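Local atomic coordinates of hypothetical protein PH0226 (Pyrococcus horikoshii, PDB entry 1VE3), a protein that binds S-adenosylmethionine and is probably a methyltransferase that uses it as methyl donor, although its substrate is not known. Residues 30-35 and 137-142; 198-203 and 220-225. All coordinates share one frame; numbering follows the deposited sequence.

Interaction 1: 30-35 and 137-142; sequences PLLMKY and KFIMYF
I139 projects from the strand into the angle between the side chains of L32 and Y35, overlapping both where the end of helix 19-34 lies over the central sheet. The setting is the Rossmann-like fold of S-adenosylmethionine-dependent methyltransferases, a mixed sheet in strand order 3-2-1-4-5-7-6, and the segment 137-142 belongs to its fifth strand. Each branch of I139 has its own neighbour. CG2, anti to the backbone N, reaches the CD2 methyl of L32 at 3.8 Å. CG1 lies beside the backbone N, carrying CD1 to within 4.3 Å of Y35 CB, a looser touch. The side chains of L32 and I139 cross obliquely, and only the end of L32 draws near the strand, whereas Y35 starts toward the strand and then sends its ring away, to a hydroxyl hydrogen-bonded to E213. L31 and Y35 also touch strand 219-226, which extends the helix-sheet interface to the next strand. Beyond these apolar touches the contact turns polar. The chain of K137 bends at chi3 (87°), bringing CE to 3.3 Å from the backbone O of Y35 and placing the ammonium group beside it. The same ammonium forms a salt bridge with E210, so it is shared between the main-chain carbonyl of Y35 and a carboxylate of strand 207-215. Its hydrogen bond to the carbonyl is short, K137 NZ to Y35 O 2.7 Å, with a C=O...N angle of 133° and the nitrogen tilted 32° from the carbonyl plane.

Interaction 2: 198-203 and 220-225; sequences GVELLA and YLTVYN
Y224 rises from its strand toward helix 196-203, and almost all of the contact is made by the far end of its side chain. From CB, the first torsion (chi1 -74°) sets CG beside the backbone N and stands the ring up from the strand toward A203. One face of the ring is covered near its rim by CG2 of T222, two residues back on the same strand. Farther out, CE1 and CE2 lie almost equally far from the methyl of A203, and CZ comes closer, 3.6 Å from A203 CB, in an oblique approach. At the tip, OH is 3.5 Å from A203 CB and 3.1 Å from E200 CG, which sits at the ring edge near its plane. E200 crosses the tyrosine at about a right angle, and its bend at chi2 (142°) takes the acid group past the phenol. That carboxylate forms a salt bridge with K196, one turn earlier, and its OE2 lies close to the like-charged E212, with K209 a long, weak partner. With no hydrogen bond between 198-203 and 220-225, the phenol of Y224 meets the helix at carbon atoms: the contact is van der Waals, and the charge of E200 is probably offset mainly by K196.

Interactions 1 and 2 show how one sheet can carry helices on both faces. Their centres are about 11 Å apart, and their strands, 136-143 and 219-226, are antiparallel neighbours joined by probable backbone hydrogen bonds, F138 O to Y224 N at 2.7 Å and M140 O to T222 N at 2.9 Å. L31 also packs on L221, its CB 3.4 Å from L221 CD2, so the helix of interaction 1 bears on the strand of interaction 2. Only interaction 1 comes near the cofactor: the side chain of L32 is about 9 Å from a bound S-adenosylmethionine and about 10 Å from that of R24, a cofactor-binding residue. Interaction 2 lies on the other face of the sheet, away from the cofactor site.

Interaction 1: 30-35 and 137-142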
# COMPACT_ATOMS: atom_id res chain seq x y z
N PRO A 30 -12.25 -1.92 5.30
CA PRO A 30 -13.60 -2.48 5.20
C PRO A 30 -14.03 -3.26 6.44
O PRO A 30 -15.20 -3.25 6.82
CB PRO A 30 -13.52 -3.35 3.95
CG PRO A 30 -12.09 -3.82 3.97
CD PRO A 30 -11.35 -2.55 4.31
N LEU A 31 -13.09 -3.94 7.07
CA LEU A 31 -13.39 -4.72 8.26
C LEU A 31 -13.65 -3.81 9.45
O LEU A 31 -14.50 -4.11 10.29
CB LEU A 31 -12.22 -5.67 8.56
CG LEU A 31 -11.80 -6.57 7.40
CD1 LEU A 31 -10.69 -7.49 7.85
CD2 LEU A 31 -12.99 -7.38 6.91
N LEU A 32 -12.92 -2.70 9.53
CA LEU A 32 -13.09 -1.76 10.62
C LEU A 32 -14.43 -1.04 10.56
O LEU A 32 -15.01 -0.70 11.59
CB LEU A 32 -11.95 -0.73 10.62
CG LEU A 32 -10.56 -1.26 10.99
CD1 LEU A 32 -9.54 -0.13 10.94
CD2 LEU A 32 -10.60 -1.87 12.38
N MSE A 33 -14.93 -0.83 9.35
CA MSE A 33 -16.21 -0.15 9.19
C MSE A 33 -17.37 -1.10 9.44
O MSE A 33 -18.47 -0.68 9.76
CB MSE A 33 -16.31 0.47 7.80
CG MSE A 33 -15.30 1.59 7.60
SE MSE A 33 -15.21 2.75 9.16
CE MSE A 33 -13.57 2.10 9.93
N LYS A 34 -17.10 -2.40 9.31
CA LYS A 34 -18.13 -3.40 9.52
C LYS A 34 -18.49 -3.48 11.00
O LYS A 34 -19.56 -3.97 11.36
CB LYS A 34 -17.62 -4.77 9.04
CG LYS A 34 -18.60 -5.92 9.24
CD LYS A 34 -18.06 -7.18 8.59
CE LYS A 34 -19.00 -8.36 8.80
NZ LYS A 34 -18.52 -9.58 8.07
N TYR A 35 -17.61 -2.98 11.86
CA TYR A 35 -17.85 -3.02 13.29
C TYR A 35 -17.76 -1.65 13.96
O TYR A 35 -17.81 -1.55 15.19
CB TYR A 35 -16.86 -3.99 13.95
CG TYR A 35 -16.99 -5.41 13.44
CD1 TYR A 35 -18.15 -6.14 13.66
CD2 TYR A 35 -15.95 -6.02 12.74
CE1 TYR A 35 -18.28 -7.44 13.19
CE2 TYR A 35 -16.07 -7.32 12.27
CZ TYR A 35 -17.24 -8.03 12.50
OH TYR A 35 -17.36 -9.32 12.04
N LYS A 137 -16.01 -0.66 22.30
CA LYS A 137 -15.46 -1.83 21.64
C LYS A 137 -13.94 -1.80 21.50
O LYS A 137 -13.37 -0.78 21.13
CB LYS A 137 -16.12 -2.01 20.27
CG LYS A 137 -17.60 -2.36 20.39
CD LYS A 137 -18.42 -1.95 19.20
CE LYS A 137 -18.44 -3.00 18.12
NZ LYS A 137 -19.43 -2.66 17.06
N PHE A 138 -13.30 -2.92 21.82
CA PHE A 138 -11.86 -3.07 21.70
C PHE A 138 -11.65 -3.85 20.41
O PHE A 138 -12.12 -4.97 20.29
CB PHE A 138 -11.31 -3.90 22.87
CG PHE A 138 -9.82 -4.18 22.79
CD1 PHE A 138 -9.30 -5.38 23.25
CD2 PHE A 138 -8.94 -3.22 22.28
CE1 PHE A 138 -7.93 -5.65 23.20
CE2 PHE A 138 -7.56 -3.47 22.23
CZ PHE A 138 -7.06 -4.69 22.69
N ILE A 139 -10.95 -3.26 19.45
CA ILE A 139 -10.71 -3.93 18.17
C ILE A 139 -9.23 -4.09 17.89
O ILE A 139 -8.52 -3.10 17.68
CB ILE A 139 -11.36 -3.14 17.01
CG1 ILE A 139 -12.88 -3.11 17.20
CG2 ILE A 139 -10.99 -3.78 15.67
CD1 ILE A 139 -13.60 -2.24 16.18
N MSE A 140 -8.74 -5.33 17.88
CA MSE A 140 -7.32 -5.54 17.61
C MSE A 140 -7.05 -6.49 16.44
O MSE A 140 -7.84 -7.38 16.12
CB MSE A 140 -6.57 -6.00 18.88
CG MSE A 140 -6.55 -7.48 19.23
SE MSE A 140 -5.18 -7.90 20.62
CE MSE A 140 -3.76 -8.47 19.47
N TYR A 141 -5.93 -6.25 15.78
CA TYR A 141 -5.51 -7.06 14.65
C TYR A 141 -4.11 -7.54 14.98
O TYR A 141 -3.25 -6.74 15.35
CB TYR A 141 -5.48 -6.23 13.37
CG TYR A 141 -4.84 -6.95 12.21
CD1 TYR A 141 -5.52 -7.94 11.51
CD2 TYR A 141 -3.53 -6.66 11.83
CE1 TYR A 141 -4.91 -8.63 10.45
CE2 TYR A 141 -2.91 -7.33 10.78
CZ TYR A 141 -3.60 -8.31 10.10
OH TYR A 141 -2.97 -8.98 9.07
N PHE A 142 -3.90 -8.84 14.88
CA PHE A 142 -2.59 -9.39 15.18
C PHE A 142 -2.31 -10.59 14.32
O PHE A 142 -3.21 -11.15 13.68
CB PHE A 142 -2.48 -9.79 16.67
CG PHE A 142 -3.38 -10.94 17.06
CD1 PHE A 142 -4.75 -10.74 17.24
CD2 PHE A 142 -2.86 -12.22 17.21
CE1 PHE A 142 -5.59 -11.81 17.57
CE2 PHE A 142 -3.69 -13.29 17.54
CZ PHE A 142 -5.06 -13.09 17.72

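Interaction 2: 198-203 and 220-225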
# COMPACT_ATOMS: atom_id res chain seq x y z
N GLY A 198 -2.91 -17.89 22.84
CA GLY A 198 -2.34 -17.16 23.96
C GLY A 198 -2.96 -15.78 24.10
O GLY A 198 -3.25 -15.32 25.21
N VAL A 199 -3.16 -15.11 22.97
CA VAL A 199 -3.75 -13.79 22.96
C VAL A 199 -5.16 -13.83 23.55
O VAL A 199 -5.49 -13.07 24.45
CB VAL A 199 -3.82 -13.21 21.52
CG1 VAL A 199 -4.56 -11.87 21.53
CG2 VAL A 199 -2.40 -13.04 20.97
N GLU A 200 -5.97 -14.74 23.03
CA GLU A 200 -7.35 -14.88 23.47
C GLU A 200 -7.49 -15.26 24.94
O GLU A 200 -8.41 -14.80 25.61
CB GLU A 200 -8.08 -15.91 22.61
CG GLU A 200 -9.11 -15.28 21.68
CD GLU A 200 -9.17 -15.95 20.31
OE1 GLU A 200 -9.35 -17.19 20.27
OE2 GLU A 200 -9.03 -15.22 19.30
N LEU A 201 -6.78 -16.17 25.48
CA LEU A 201 -6.66 -16.45 26.94
C LEU A 201 -6.54 -15.20 27.87
O LEU A 201 -7.19 -15.09 28.89
CB LEU A 201 -5.45 -17.37 27.15
CG LEU A 201 -5.35 -17.88 28.58
CD1 LEU A 201 -6.64 -18.54 29.07
CD2 LEU A 201 -4.25 -18.93 28.76
N LEU A 202 -5.66 -14.27 27.44
CA LEU A 202 -5.44 -13.11 28.28
C LEU A 202 -6.66 -12.25 28.03
O LEU A 202 -7.11 -11.56 28.94
CB LEU A 202 -4.16 -12.43 27.92
CG LEU A 202 -2.86 -13.12 28.36
CD1 LEU A 202 -1.66 -12.26 27.98
CD2 LEU A 202 -2.89 -13.33 29.87
N ALA A 203 -7.16 -12.25 26.80
CA ALA A 203 -8.32 -11.43 26.47
C ALA A 203 -9.54 -11.86 27.30
O ALA A 203 -10.31 -11.02 27.76
CB ALA A 203 -8.64 -11.52 24.98
N TYR A 220 -5.68 -12.19 12.39
CA TYR A 220 -7.04 -12.04 12.89
C TYR A 220 -7.44 -10.65 13.33
O TYR A 220 -6.66 -9.93 13.94
CB TYR A 220 -7.26 -12.97 14.09
CG TYR A 220 -7.01 -14.41 13.78
CD1 TYR A 220 -8.02 -15.22 13.26
CD2 TYR A 220 -5.74 -14.95 13.94
CE1 TYR A 220 -7.76 -16.54 12.92
CE2 TYR A 220 -5.47 -16.26 13.60
CZ TYR A 220 -6.49 -17.05 13.09
OH TYR A 220 -6.21 -18.34 12.74
N LEU A 221 -8.68 -10.28 13.01
CA LEU A 221 -9.24 -9.01 13.43
C LEU A 221 -10.29 -9.45 14.44
O LEU A 221 -11.22 -10.17 14.09
CB LEU A 221 -9.94 -8.29 12.28
CG LEU A 221 -10.61 -7.00 12.75
CD1 LEU A 221 -9.56 -5.92 12.94
CD2 LEU A 221 -11.65 -6.56 11.75
N THR A 222 -10.12 -9.04 15.69
CA THR A 222 -11.07 -9.43 16.73
C THR A 222 -11.79 -8.24 17.36
O THR A 222 -11.19 -7.20 17.61
CB THR A 222 -10.37 -10.20 17.86
OG1 THR A 222 -9.70 -11.35 17.31
CG2 THR A 222 -11.39 -10.67 18.89
N VAL A 223 -13.09 -8.40 17.60
CA VAL A 223 -13.88 -7.34 18.21
C VAL A 223 -14.27 -7.78 19.63
O VAL A 223 -14.93 -8.80 19.81
CB VAL A 223 -15.15 -7.04 17.38
CG1 VAL A 223 -15.96 -5.93 18.03
CG2 VAL A 223 -14.74 -6.62 15.96
N TYR A 224 -13.86 -7.00 20.62
CA TYR A 224 -14.13 -7.32 22.02
C TYR A 224 -14.99 -6.29 22.74
O TYR A 224 -14.96 -5.10 22.43
CB TYR A 224 -12.80 -7.46 22.79
CG TYR A 224 -12.03 -8.73 22.51
CD1 TYR A 224 -12.52 -9.97 22.91
CD2 TYR A 224 -10.79 -8.70 21.86
CE1 TYR A 224 -11.81 -11.14 22.68
CE2 TYR A 224 -10.07 -9.86 21.63
CZ TYR A 224 -10.59 -11.08 22.04
OH TYR A 224 -9.88 -12.24 21.82
N ASN A 225 -15.74 -6.75 23.73
CA ASN A 225 -16.58 -5.88 24.55
C ASN A 225 -16.06 -6.04 25.97
O ASN A 225 -15.83 -7.16 26.43
CB ASN A 225 -18.05 -6.33 24.48
CG ASN A 225 -18.62 -6.23 23.07
OD1 ASN A 225 -19.53 -6.97 22.72
ND2 ASN A 225 -18.09 -5.30 22.28